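Long-range contacts in putative alpha-L-fucosidase (Bacteroides thetaiotaomicron, PDB 4H41), which is a putative alpha-L-fucosidase with a TIM-barrel fold that probably removes fucose from host glycans: residues 28-34 / 333-338; 234-240 / 265-269; 252-256 / 299-305; 274-280 / 292-297. The contacts are given in a common frame with arbitrary orientation. Residue numbers count along the deposited sequence, not the author numbering.

Contact 1. Residues 28-34 / 333-338; sequences KNNGLKI and YREYFE
The ring of Phe337 (chi1 m) runs into the bend of the irregular loop 28-34, extended except at Asn29 and Asn30. CA atoms lie 5.3 Å apart for Lys28-Tyr336 and 4.7 Å for Asn29-Phe337. Lys33 CG lies over one face of the Phe337 ring, 3.8 Å from its centroid and 25° off its normal, a CH-pi contact, while Asn29 OD1 (3.1 Å from CD1) and Gly31 O (3.3 Å from CE1) sit at the ring edge. Asn29, at phi/psi 46/49, turns the loop around this ring. Tyr336 (chi1 t) binds twice: its carbonyl O accepts from Asn29 N at 3.0 Å, and its OH from Asn30 N at 3.1 Å. Lys28 NZ forms a salt bridge with Glu338 OE2 at 2.8 Å. Glu338, with positive phi, ends the helix in a Schellman motif. One turn before Phe337, Tyr333 OH accepts from Ile34 N at 2.9 Å. The C-terminal helix of the TIM barrel is fastened to the lead-in of its first strand, 34-39, beside helix 290-302, where Leu32 bonds to the Leu297 backbone.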
# COMPACT_ATOMS: atom_id res chain seq x y z
N LYS B 28 -1.05 -28.47 -16.17
CA LYS B 28 -1.02 -27.15 -16.80
C LYS B 28 -2.29 -26.93 -17.65
O LYS B 28 -3.00 -27.88 -17.98
CB LYS B 28 0.24 -26.98 -17.65
CG LYS B 28 0.23 -27.86 -18.91
CD LYS B 28 1.60 -28.11 -19.48
CE LYS B 28 1.48 -28.97 -20.73
NZ LYS B 28 2.79 -29.13 -21.43
N ASN B 29 -2.56 -25.68 -17.97
CA ASN B 29 -3.71 -25.25 -18.79
C ASN B 29 -4.99 -25.92 -18.34
O ASN B 29 -5.76 -26.40 -19.15
CB ASN B 29 -3.47 -25.53 -20.30
CG ASN B 29 -4.52 -24.88 -21.17
OD1 ASN B 29 -5.12 -23.85 -20.78
ND2 ASN B 29 -4.82 -25.48 -22.30
N ASN B 30 -5.25 -25.90 -17.04
CA ASN B 30 -6.40 -26.62 -16.48
C ASN B 30 -7.39 -25.67 -15.85
O ASN B 30 -8.22 -26.10 -15.06
CB ASN B 30 -5.85 -27.65 -15.49
CG ASN B 30 -6.87 -28.61 -14.91
OD1 ASN B 30 -7.76 -29.08 -15.61
ND2 ASN B 30 -6.68 -29.01 -13.68
N GLY B 31 -7.40 -24.42 -16.29
CA GLY B 31 -8.35 -23.41 -15.85
C GLY B 31 -8.84 -22.66 -17.07
O GLY B 31 -8.29 -22.74 -18.16
N LEU B 32 -9.86 -21.92 -16.91
CA LEU B 32 -10.42 -21.12 -17.97
C LEU B 32 -9.52 -19.92 -18.18
O LEU B 32 -9.24 -19.20 -17.22
CB LEU B 32 -11.83 -20.71 -17.57
CG LEU B 32 -12.66 -19.89 -18.52
CD1 LEU B 32 -12.75 -20.52 -19.89
CD2 LEU B 32 -14.03 -19.71 -17.95
N LYS B 33 -9.07 -19.68 -19.40
CA LYS B 33 -8.19 -18.54 -19.65
C LYS B 33 -8.96 -17.26 -19.55
O LYS B 33 -10.13 -17.20 -20.00
CB LYS B 33 -7.56 -18.64 -21.04
CG LYS B 33 -6.59 -19.81 -21.18
CD LYS B 33 -6.08 -19.95 -22.63
CE LYS B 33 -5.37 -21.26 -22.88
NZ LYS B 33 -5.26 -21.60 -24.34
N ILE B 34 -8.27 -16.19 -19.11
CA ILE B 34 -8.85 -14.83 -19.04
C ILE B 34 -8.82 -14.24 -20.45
O ILE B 34 -7.75 -14.12 -21.05
CB ILE B 34 -8.09 -13.97 -18.00
CG1 ILE B 34 -8.42 -14.48 -16.58
CG2 ILE B 34 -8.49 -12.50 -18.11
CD1 ILE B 34 -7.49 -14.04 -15.55
N TYR B 333 1.36 -16.74 -14.92
CA TYR B 333 0.17 -17.01 -15.73
C TYR B 333 0.56 -17.56 -17.09
O TYR B 333 0.04 -18.60 -17.54
CB TYR B 333 -0.64 -15.71 -15.86
CG TYR B 333 -1.90 -15.84 -16.65
CD1 TYR B 333 -1.90 -15.67 -18.02
CD2 TYR B 333 -3.11 -16.13 -16.02
CE1 TYR B 333 -3.08 -15.80 -18.76
CE2 TYR B 333 -4.30 -16.20 -16.75
CZ TYR B 333 -4.27 -16.07 -18.12
OH TYR B 333 -5.42 -16.22 -18.84
N ARG B 334 1.52 -16.92 -17.75
CA ARG B 334 1.99 -17.41 -19.05
C ARG B 334 2.63 -18.77 -18.96
O ARG B 334 2.51 -19.56 -19.91
CB ARG B 334 3.01 -16.43 -19.66
CG ARG B 334 2.38 -15.15 -20.18
CD ARG B 334 3.17 -14.55 -21.30
NE ARG B 334 4.53 -14.25 -20.87
CZ ARG B 334 5.64 -14.88 -21.25
NH1 ARG B 334 5.57 -15.89 -22.11
NH2 ARG B 334 6.82 -14.48 -20.80
N GLU B 335 3.35 -19.04 -17.87
CA GLU B 335 3.97 -20.34 -17.70
C GLU B 335 2.91 -21.47 -17.55
O GLU B 335 2.99 -22.50 -18.20
CB GLU B 335 4.91 -20.32 -16.47
CG GLU B 335 6.19 -19.60 -16.80
CD GLU B 335 7.17 -19.40 -15.67
OE1 GLU B 335 6.82 -19.76 -14.52
OE2 GLU B 335 8.22 -18.75 -15.89
N TYR B 336 1.90 -21.24 -16.75
CA TYR B 336 0.82 -22.21 -16.52
C TYR B 336 -0.00 -22.46 -17.75
O TYR B 336 -0.39 -23.61 -17.97
CB TYR B 336 -0.05 -21.69 -15.37
CG TYR B 336 -1.27 -22.53 -15.06
CD1 TYR B 336 -1.18 -23.68 -14.28
CD2 TYR B 336 -2.52 -22.18 -15.56
CE1 TYR B 336 -2.31 -24.45 -14.00
CE2 TYR B 336 -3.65 -22.96 -15.31
CZ TYR B 336 -3.55 -24.05 -14.48
OH TYR B 336 -4.70 -24.77 -14.23
N PHE B 337 -0.23 -21.43 -18.58
CA PHE B 337 -1.02 -21.53 -19.78
C PHE B 337 -0.19 -21.72 -21.04
O PHE B 337 -0.77 -21.77 -22.12
CB PHE B 337 -1.92 -20.29 -19.92
CG PHE B 337 -3.12 -20.39 -19.02
CD1 PHE B 337 -4.07 -21.39 -19.20
CD2 PHE B 337 -3.35 -19.44 -18.04
CE1 PHE B 337 -5.21 -21.47 -18.39
CE2 PHE B 337 -4.47 -19.54 -17.20
CZ PHE B 337 -5.38 -20.56 -17.37
N GLU B 338 1.12 -21.84 -20.91
CA GLU B 338 2.07 -22.06 -22.00
C GLU B 338 1.89 -21.02 -23.10
O GLU B 338 1.83 -21.34 -24.28
CB GLU B 338 1.95 -23.50 -22.53
CG GLU B 338 2.35 -24.50 -21.47
CD GLU B 338 2.55 -25.89 -22.02
OE1 GLU B 338 1.64 -26.40 -22.71
OE2 GLU B 338 3.63 -26.48 -21.76
O HOH W 1 -5.50 -15.52 -21.30

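Contact 2. Residues 234-240 / 265-269; sequences HEVVDAC and KYGMQ
Tyr266, in the last turn of helix 252-266, faces His234. Their CB atoms are 3.8 Å apart and their rings meet obliquely, centroids 5.6 Å apart and planes at 38°; His234 takes chi1 p. A water bridges His234 ND1 (2.9 Å) and Tyr266 O (2.8 Å), whereas Tyr266 OH bonds to Asn227 on helix 219-233. Gly267 (phi/psi 61/35) breaks the helix in a Schellman motif. Selenomethionine Met268 (chi1 m, chi2 t, chi3 p) is extended and has the largest area covered by the other segment: its CE lies 4.0 Å from Val237 CG1 and 3.9 Å from Cys240 CB, and its CG 3.9 Å from His234 CB. Here a beta-alpha-beta unit of the TIM barrel closes, helix 252-266 returning the chain to strand 269-273 alongside strand 239-243. Gln269 opens that strand in a parallel bridge with Ala239, CA atoms 4.5 Å apart. Gln269 N donates to Asp238 O at 2.9 Å and Gln269 O accepts from Cys240 N at 3.3 Å, so its two backbone bonds straddle Ala239. The Gln269 side chain (chi1 m) shares a sheet face with Ala239 CB, 3.8 Å between CB atoms, and OE1 bonds to Trp271.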
# COMPACT_ATOMS: atom_id res chain seq x y z
N HIS B 234 -33.27 -11.69 -17.56
CA HIS B 234 -32.60 -12.46 -18.60
C HIS B 234 -32.96 -12.06 -20.05
O HIS B 234 -32.18 -12.35 -20.94
CB HIS B 234 -32.86 -13.97 -18.44
CG HIS B 234 -34.24 -14.39 -18.82
ND1 HIS B 234 -34.53 -14.86 -20.09
CD2 HIS B 234 -35.38 -14.36 -18.10
CE1 HIS B 234 -35.83 -15.12 -20.09
NE2 HIS B 234 -36.38 -14.85 -18.92
N GLU B 235 -34.10 -11.41 -20.29
CA GLU B 235 -34.44 -11.05 -21.67
C GLU B 235 -33.59 -9.91 -22.19
O GLU B 235 -33.46 -9.79 -23.39
CB GLU B 235 -35.92 -10.75 -21.84
CG GLU B 235 -36.76 -11.99 -21.62
CD GLU B 235 -38.24 -11.88 -21.96
OE1 GLU B 235 -38.62 -10.98 -22.73
OE2 GLU B 235 -39.02 -12.73 -21.46
N VAL B 236 -32.99 -9.11 -21.31
CA VAL B 236 -32.16 -7.98 -21.74
C VAL B 236 -30.75 -7.99 -21.13
O VAL B 236 -29.99 -7.09 -21.45
CB VAL B 236 -32.87 -6.64 -21.48
CG1 VAL B 236 -34.15 -6.51 -22.31
CG2 VAL B 236 -33.16 -6.43 -20.00
N VAL B 237 -30.38 -8.99 -20.33
CA VAL B 237 -29.04 -9.15 -19.79
C VAL B 237 -28.53 -10.51 -20.30
O VAL B 237 -29.06 -11.54 -19.90
CB VAL B 237 -29.03 -9.04 -18.26
CG1 VAL B 237 -27.63 -9.24 -17.72
CG2 VAL B 237 -29.61 -7.69 -17.82
N ASP B 238 -27.53 -10.51 -21.19
CA ASP B 238 -27.04 -11.73 -21.85
C ASP B 238 -26.13 -12.60 -21.01
O ASP B 238 -26.06 -13.79 -21.24
CB ASP B 238 -26.29 -11.40 -23.13
CG ASP B 238 -27.18 -10.69 -24.14
OD1 ASP B 238 -28.26 -11.22 -24.47
OD2 ASP B 238 -26.88 -9.56 -24.48
N ALA B 239 -25.37 -12.01 -20.12
CA ALA B 239 -24.40 -12.73 -19.31
C ALA B 239 -24.32 -12.17 -17.94
O ALA B 239 -24.59 -10.98 -17.70
CB ALA B 239 -23.02 -12.67 -19.97
N CYS B 240 -23.90 -13.01 -17.01
CA CYS B 240 -23.65 -12.59 -15.65
C CYS B 240 -22.24 -13.06 -15.32
O CYS B 240 -21.88 -14.22 -15.62
CB CYS B 240 -24.67 -13.15 -14.67
SG CYS B 240 -24.45 -12.58 -12.98
N LYS B 265 -30.81 -22.24 -16.64
CA LYS B 265 -32.27 -22.14 -16.50
C LYS B 265 -32.84 -20.95 -17.26
O LYS B 265 -33.93 -21.03 -17.81
CB LYS B 265 -32.61 -22.02 -15.01
CG LYS B 265 -34.10 -21.98 -14.72
CD LYS B 265 -34.32 -22.10 -13.24
CE LYS B 265 -35.78 -22.01 -12.87
NZ LYS B 265 -35.92 -21.98 -11.39
N TYR B 266 -32.11 -19.84 -17.28
CA TYR B 266 -32.57 -18.60 -17.92
C TYR B 266 -31.88 -18.26 -19.22
O TYR B 266 -32.16 -17.20 -19.79
CB TYR B 266 -32.42 -17.46 -16.92
CG TYR B 266 -33.38 -17.64 -15.77
CD1 TYR B 266 -34.76 -17.53 -15.96
CD2 TYR B 266 -32.94 -18.07 -14.53
CE1 TYR B 266 -35.66 -17.79 -14.93
CE2 TYR B 266 -33.83 -18.33 -13.49
CZ TYR B 266 -35.18 -18.15 -13.68
OH TYR B 266 -36.08 -18.44 -12.69
N GLY B 267 -31.15 -19.22 -19.79
CA GLY B 267 -30.52 -19.05 -21.08
C GLY B 267 -29.49 -17.94 -21.15
O GLY B 267 -29.33 -17.31 -22.20
N MSE B 268 -28.75 -17.71 -20.08
CA MSE B 268 -27.74 -16.68 -20.06
C MSE B 268 -26.38 -17.30 -20.15
O MSE B 268 -26.20 -18.45 -19.72
CB MSE B 268 -27.83 -15.87 -18.77
CG MSE B 268 -29.16 -15.13 -18.61
SE MSE B 268 -29.34 -14.37 -16.84
CE MSE B 268 -27.92 -13.14 -16.87
N GLN B 269 -25.40 -16.53 -20.61
CA GLN B 269 -23.99 -16.98 -20.58
C GLN B 269 -23.49 -16.86 -19.17
O GLN B 269 -23.92 -15.97 -18.41
CB GLN B 269 -23.11 -16.14 -21.54
CG GLN B 269 -23.40 -16.45 -23.01
CD GLN B 269 -22.39 -15.88 -24.00
OE1 GLN B 269 -21.31 -15.40 -23.63
NE2 GLN B 269 -22.64 -16.07 -25.31
O HOH W 2 -32.42 -15.51 -22.00
O HOH W 3 -27.14 -15.09 -23.51

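Contact 3. Residues 252-256 / 299-305; sequences LDAFF and AAKRAGY
Phe256 presents one ring face to Tyr305, with Phe256 CG 3.8 Å from Tyr305 CZ; the rings are oblique, centroids 4.9 Å apart and planes at 36°. The pair joins two consecutive outer helices of the TIM barrel, the start of helix 252-266 and the end of helix 290-302, at the CA register Asp253-Ala299 (6.1 Å) and Phe256-Ala303 (6.2 Å). Residues 252-256 begin one helix, which continues to 266, and 299-302 end the other. Small residues bring the helices close: Ala299 CB approaches Leu252 CB at 3.7 Å and Phe256 CD2 at 3.8 Å, Ala300 CB is 4.1 Å from Phe256 CE2, and Ala303 CB is 3.9 Å from Phe256 CB. With chi1 m and chi2 near 6°, the Phe256 ring directs its edge at the Ala299-Ala300 backbone, Phe256 CE2 lying 3.6 Å from Ala300 N. Gly304, at phi/psi 78/32, terminates helix 290-302 in a Schellman motif, and Tyr305 then turns extended (-66/151, chi1 m), bringing its OH to 3.2 Å from Phe256 CA. Phe256, Ala300 and Tyr305 touch Thr272 of strand 269-273, so this seam packs onto the barrel wall. Further out, Asp253 and Arg302 (both chi1 m) form a salt bridge. Asp253 OD1 accepts from Arg302 NH2 at 2.9 Å and from NE at 3.2 Å, while one water donates to both Asp253 OD1 and Ala299 O, each at 2.8 Å.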
# COMPACT_ATOMS: atom_id res chain seq x y z
N LEU B 252 -15.83 -22.51 -3.97
CA LEU B 252 -15.95 -22.18 -5.39
C LEU B 252 -16.83 -23.17 -6.12
O LEU B 252 -17.72 -22.76 -6.87
CB LEU B 252 -14.56 -22.17 -6.05
CG LEU B 252 -13.60 -21.03 -5.58
CD1 LEU B 252 -12.20 -21.31 -6.04
CD2 LEU B 252 -14.04 -19.71 -6.11
N ASP B 253 -16.60 -24.47 -5.91
CA ASP B 253 -17.41 -25.47 -6.61
C ASP B 253 -18.90 -25.35 -6.26
O ASP B 253 -19.73 -25.42 -7.17
CB ASP B 253 -16.95 -26.90 -6.31
CG ASP B 253 -15.62 -27.28 -6.90
OD1 ASP B 253 -15.17 -26.60 -7.85
OD2 ASP B 253 -15.04 -28.30 -6.45
N ALA B 254 -19.23 -25.12 -5.00
CA ALA B 254 -20.64 -25.02 -4.60
C ALA B 254 -21.32 -23.82 -5.25
O ALA B 254 -22.41 -23.97 -5.81
CB ALA B 254 -20.74 -24.93 -3.08
N PHE B 255 -20.69 -22.63 -5.20
CA PHE B 255 -21.32 -21.44 -5.78
C PHE B 255 -21.27 -21.46 -7.30
O PHE B 255 -22.23 -21.03 -7.93
CB PHE B 255 -20.68 -20.15 -5.22
CG PHE B 255 -21.25 -19.78 -3.87
CD1 PHE B 255 -22.44 -19.08 -3.78
CD2 PHE B 255 -20.61 -20.16 -2.70
CE1 PHE B 255 -22.99 -18.78 -2.53
CE2 PHE B 255 -21.15 -19.84 -1.45
CZ PHE B 255 -22.35 -19.16 -1.38
N PHE B 256 -20.16 -21.91 -7.90
CA PHE B 256 -20.11 -21.93 -9.35
C PHE B 256 -21.12 -22.91 -9.95
O PHE B 256 -21.69 -22.62 -11.01
CB PHE B 256 -18.70 -22.24 -9.86
CG PHE B 256 -17.67 -21.13 -9.72
CD1 PHE B 256 -17.96 -19.95 -9.04
CD2 PHE B 256 -16.40 -21.29 -10.22
CE1 PHE B 256 -17.01 -18.93 -8.94
CE2 PHE B 256 -15.46 -20.26 -10.14
CZ PHE B 256 -15.77 -19.10 -9.48
N ALA B 299 -11.68 -23.88 -11.02
CA ALA B 299 -13.07 -24.11 -10.62
C ALA B 299 -14.04 -23.67 -11.74
O ALA B 299 -15.03 -24.35 -12.00
CB ALA B 299 -13.37 -23.36 -9.35
N ALA B 300 -13.76 -22.53 -12.40
CA ALA B 300 -14.63 -22.07 -13.49
C ALA B 300 -14.65 -23.07 -14.63
O ALA B 300 -15.71 -23.34 -15.22
CB ALA B 300 -14.16 -20.72 -14.00
N LYS B 301 -13.49 -23.63 -14.97
CA LYS B 301 -13.40 -24.64 -16.03
C LYS B 301 -14.14 -25.93 -15.61
O LYS B 301 -14.85 -26.50 -16.44
CB LYS B 301 -11.97 -24.97 -16.39
CG LYS B 301 -11.87 -25.76 -17.68
CD LYS B 301 -10.43 -25.99 -18.14
CE LYS B 301 -10.34 -26.62 -19.51
NZ LYS B 301 -8.90 -26.76 -19.96
N ARG B 302 -14.01 -26.37 -14.35
CA ARG B 302 -14.74 -27.56 -13.88
C ARG B 302 -16.25 -27.37 -13.97
O ARG B 302 -16.97 -28.32 -14.21
CB ARG B 302 -14.40 -27.90 -12.43
CG ARG B 302 -13.03 -28.50 -12.20
CD ARG B 302 -12.94 -29.14 -10.82
NE ARG B 302 -13.05 -28.17 -9.73
CZ ARG B 302 -12.05 -27.45 -9.23
NH1 ARG B 302 -10.82 -27.57 -9.70
NH2 ARG B 302 -12.27 -26.64 -8.21
N ALA B 303 -16.72 -26.15 -13.73
CA ALA B 303 -18.16 -25.86 -13.79
C ALA B 303 -18.66 -25.58 -15.21
O ALA B 303 -19.85 -25.38 -15.39
CB ALA B 303 -18.47 -24.68 -12.89
N GLY B 304 -17.78 -25.56 -16.20
CA GLY B 304 -18.19 -25.34 -17.58
C GLY B 304 -18.51 -23.90 -17.94
O GLY B 304 -19.31 -23.64 -18.82
N TYR B 305 -17.83 -22.93 -17.32
CA TYR B 305 -18.08 -21.52 -17.61
C TYR B 305 -17.69 -21.15 -19.03
O TYR B 305 -16.79 -21.74 -19.60
CB TYR B 305 -17.35 -20.65 -16.61
CG TYR B 305 -18.08 -20.43 -15.32
CD1 TYR B 305 -18.76 -21.47 -14.69
CD2 TYR B 305 -18.02 -19.21 -14.67
CE1 TYR B 305 -19.47 -21.26 -13.51
CE2 TYR B 305 -18.66 -19.01 -13.45
CZ TYR B 305 -19.41 -20.03 -12.88
OH TYR B 305 -20.11 -19.81 -11.73
O HOH W 4 -16.52 -25.70 -10.08

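Contact 4. Residues 274-280 / 292-297; sequences AESFDRD and KLRMKL
Two lysines one helical turn apart, Lys292 and Lys296, extend from helix 290-302 to tie down an irregular loop, although both are buried. This loop, 274-280, follows strand 269-273 of the TIM barrel and precedes the helix, so the contact packs a beta-to-alpha connection against the helix it leads into. In TIM-barrel enzymes such loops lie at the end of the barrel where the active site is usually found. The CA register is Ala274-Lys296 (6.8 Å) and Asp278-Lys292 (8.6 Å), the gap widening toward Lys292. At the narrower end Ala274 CB packs against two leucines, 3.7 Å from Leu297 CD2 and 4.0 Å from Leu293 CD1. Lys296 (chi1 m, chi3 m) brings NZ to Glu275 O at 2.8 Å, a hydrogen bond, and also pairs with Asp244. Lys292 (chi1 m, the remainder t) reaches farther and joins a salt-bridge network, with NZ 2.7 Å from Asp280 OD2 and, more weakly, 3.4 Å from Asp278 OD2; Lys203 is a second cationic partner of Asp280. Asp278 OD1 accepts from Asp280 N at 2.9 Å, closing an Asx turn, while Arg279 NE and NH2 bind Glu275 OE1 and OE2 at 2.8 and 2.9 Å. Phe81 of the second subunit packs on Lys292, at a subunit interface. Asp278 (chi1 t) and Lys292 also share a water, 2.8 Å from Asp278 OD2 and 2.9 Å from Lys292 NZ.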
# COMPACT_ATOMS: atom_id res chain seq x y z
N ALA B 274 -12.87 -13.07 -12.56
CA ALA B 274 -11.77 -13.62 -11.79
C ALA B 274 -10.89 -12.50 -11.29
O ALA B 274 -10.09 -11.97 -12.04
CB ALA B 274 -10.96 -14.60 -12.62
N GLU B 275 -11.09 -12.10 -10.04
CA GLU B 275 -10.34 -11.00 -9.44
C GLU B 275 -8.85 -11.33 -9.38
O GLU B 275 -8.47 -12.38 -8.86
CB GLU B 275 -10.87 -10.71 -8.06
CG GLU B 275 -12.30 -10.19 -8.12
CD GLU B 275 -12.93 -9.88 -6.78
OE1 GLU B 275 -12.41 -10.37 -5.75
OE2 GLU B 275 -13.84 -9.01 -6.74
N SER B 276 -8.01 -10.42 -9.89
CA SER B 276 -6.56 -10.62 -9.93
C SER B 276 -5.84 -9.81 -8.86
O SER B 276 -4.60 -9.75 -8.84
CB SER B 276 -6.05 -10.36 -11.34
OG SER B 276 -6.53 -9.15 -11.87
N PHE B 277 -6.61 -9.31 -7.87
CA PHE B 277 -6.10 -8.63 -6.68
C PHE B 277 -6.41 -9.50 -5.47
O PHE B 277 -7.34 -10.33 -5.53
CB PHE B 277 -6.66 -7.23 -6.53
CG PHE B 277 -8.15 -7.18 -6.38
CD1 PHE B 277 -8.98 -7.17 -7.49
CD2 PHE B 277 -8.75 -7.24 -5.12
CE1 PHE B 277 -10.36 -7.16 -7.36
CE2 PHE B 277 -10.13 -7.20 -4.99
CZ PHE B 277 -10.93 -7.12 -6.12
N ASP B 278 -5.66 -9.35 -4.38
CA ASP B 278 -5.80 -10.17 -3.21
C ASP B 278 -6.73 -9.53 -2.17
O ASP B 278 -6.44 -8.49 -1.65
CB ASP B 278 -4.40 -10.45 -2.60
CG ASP B 278 -4.34 -11.77 -1.88
OD1 ASP B 278 -5.18 -11.98 -0.98
OD2 ASP B 278 -3.44 -12.63 -2.24
N ARG B 279 -7.81 -10.22 -1.81
CA ARG B 279 -8.73 -9.76 -0.77
C ARG B 279 -8.33 -10.27 0.63
O ARG B 279 -9.00 -9.94 1.59
CB ARG B 279 -10.16 -10.28 -1.07
CG ARG B 279 -10.87 -9.44 -2.07
CD ARG B 279 -12.33 -9.87 -2.14
NE ARG B 279 -12.94 -9.18 -3.24
CZ ARG B 279 -13.32 -7.92 -3.24
NH1 ARG B 279 -13.34 -7.23 -2.11
NH2 ARG B 279 -13.81 -7.38 -4.34
N ASP B 280 -7.29 -11.08 0.75
CA ASP B 280 -6.92 -11.67 2.06
C ASP B 280 -5.85 -10.89 2.79
O ASP B 280 -5.40 -11.34 3.84
CB ASP B 280 -6.40 -13.10 1.82
CG ASP B 280 -7.40 -14.00 1.12
OD1 ASP B 280 -8.60 -13.85 1.38
OD2 ASP B 280 -6.97 -14.85 0.30
N LYS B 292 -3.86 -18.69 -6.04
CA LYS B 292 -5.26 -18.39 -5.74
C LYS B 292 -6.03 -18.13 -7.02
O LYS B 292 -7.16 -18.63 -7.18
CB LYS B 292 -5.39 -17.20 -4.79
CG LYS B 292 -4.88 -17.51 -3.38
CD LYS B 292 -4.84 -16.25 -2.52
CE LYS B 292 -4.26 -16.54 -1.15
NZ LYS B 292 -4.33 -15.32 -0.30
N LEU B 293 -5.44 -17.34 -7.94
CA LEU B 293 -6.08 -17.06 -9.23
C LEU B 293 -6.27 -18.39 -9.99
O LEU B 293 -7.32 -18.65 -10.58
CB LEU B 293 -5.24 -16.10 -10.06
CG LEU B 293 -5.84 -15.72 -11.42
CD1 LEU B 293 -7.20 -15.11 -11.30
CD2 LEU B 293 -4.95 -14.74 -12.16
N ARG B 294 -5.23 -19.22 -9.97
CA ARG B 294 -5.23 -20.52 -10.67
C ARG B 294 -6.40 -21.35 -10.15
O ARG B 294 -7.10 -21.95 -10.92
CB ARG B 294 -3.89 -21.27 -10.47
CG ARG B 294 -3.88 -22.56 -11.15
CD ARG B 294 -2.66 -23.39 -10.91
NE ARG B 294 -2.28 -23.51 -9.53
CZ ARG B 294 -2.79 -24.34 -8.62
NH1 ARG B 294 -3.74 -25.20 -8.96
NH2 ARG B 294 -2.31 -24.37 -7.39
N MSE B 295 -6.55 -21.45 -8.84
CA MSE B 295 -7.64 -22.26 -8.28
C MSE B 295 -9.02 -21.74 -8.71
O MSE B 295 -9.92 -22.54 -8.97
CB MSE B 295 -7.52 -22.30 -6.76
CG MSE B 295 -6.39 -23.16 -6.29
SE MSE B 295 -6.45 -23.17 -4.29
CE MSE B 295 -6.70 -21.37 -3.75
N LYS B 296 -9.20 -20.42 -8.84
CA LYS B 296 -10.47 -19.84 -9.25
C LYS B 296 -10.74 -20.12 -10.70
O LYS B 296 -11.88 -20.45 -11.03
CB LYS B 296 -10.49 -18.32 -8.95
CG LYS B 296 -10.45 -18.06 -7.46
CD LYS B 296 -10.60 -16.61 -7.04
CE LYS B 296 -9.68 -15.65 -7.72
NZ LYS B 296 -9.97 -14.24 -7.31
N LEU B 297 -9.72 -20.08 -11.56
CA LEU B 297 -9.90 -20.37 -12.98
C LEU B 297 -10.13 -21.87 -13.20
O LEU B 297 -10.87 -22.27 -14.11
CB LEU B 297 -8.70 -19.87 -13.81
CG LEU B 297 -8.49 -18.33 -13.79
CD1 LEU B 297 -7.24 -17.99 -14.60
CD2 LEU B 297 -9.68 -17.58 -14.36
O HOH W 5 -1.69 -14.29 -0.91

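From the N terminus, residues 28-34 open contact 1, which closes only at 333-338 and so encloses the other three, bringing the start of the barrel against its last helix. Contact 2 opens at 234-240 and closes at 265-269, uniting strands 239-243 and 269-273. Contact 3 opens within that span at 252-256 but closes later, at 299-305, so the two cross, sharing helix 252-266. Contact 4 (274-280 / 292-297) begins after contact 2 has closed and lies wholly within contact 3, with which it shares helix 290-302. Helix 290-302 and the turn after it join contacts 1, 3 and 4: Leu32 N lies 3.0 Å from Leu297 O, and Phe256 CE2 lies 3.7 Å from Lys296 O.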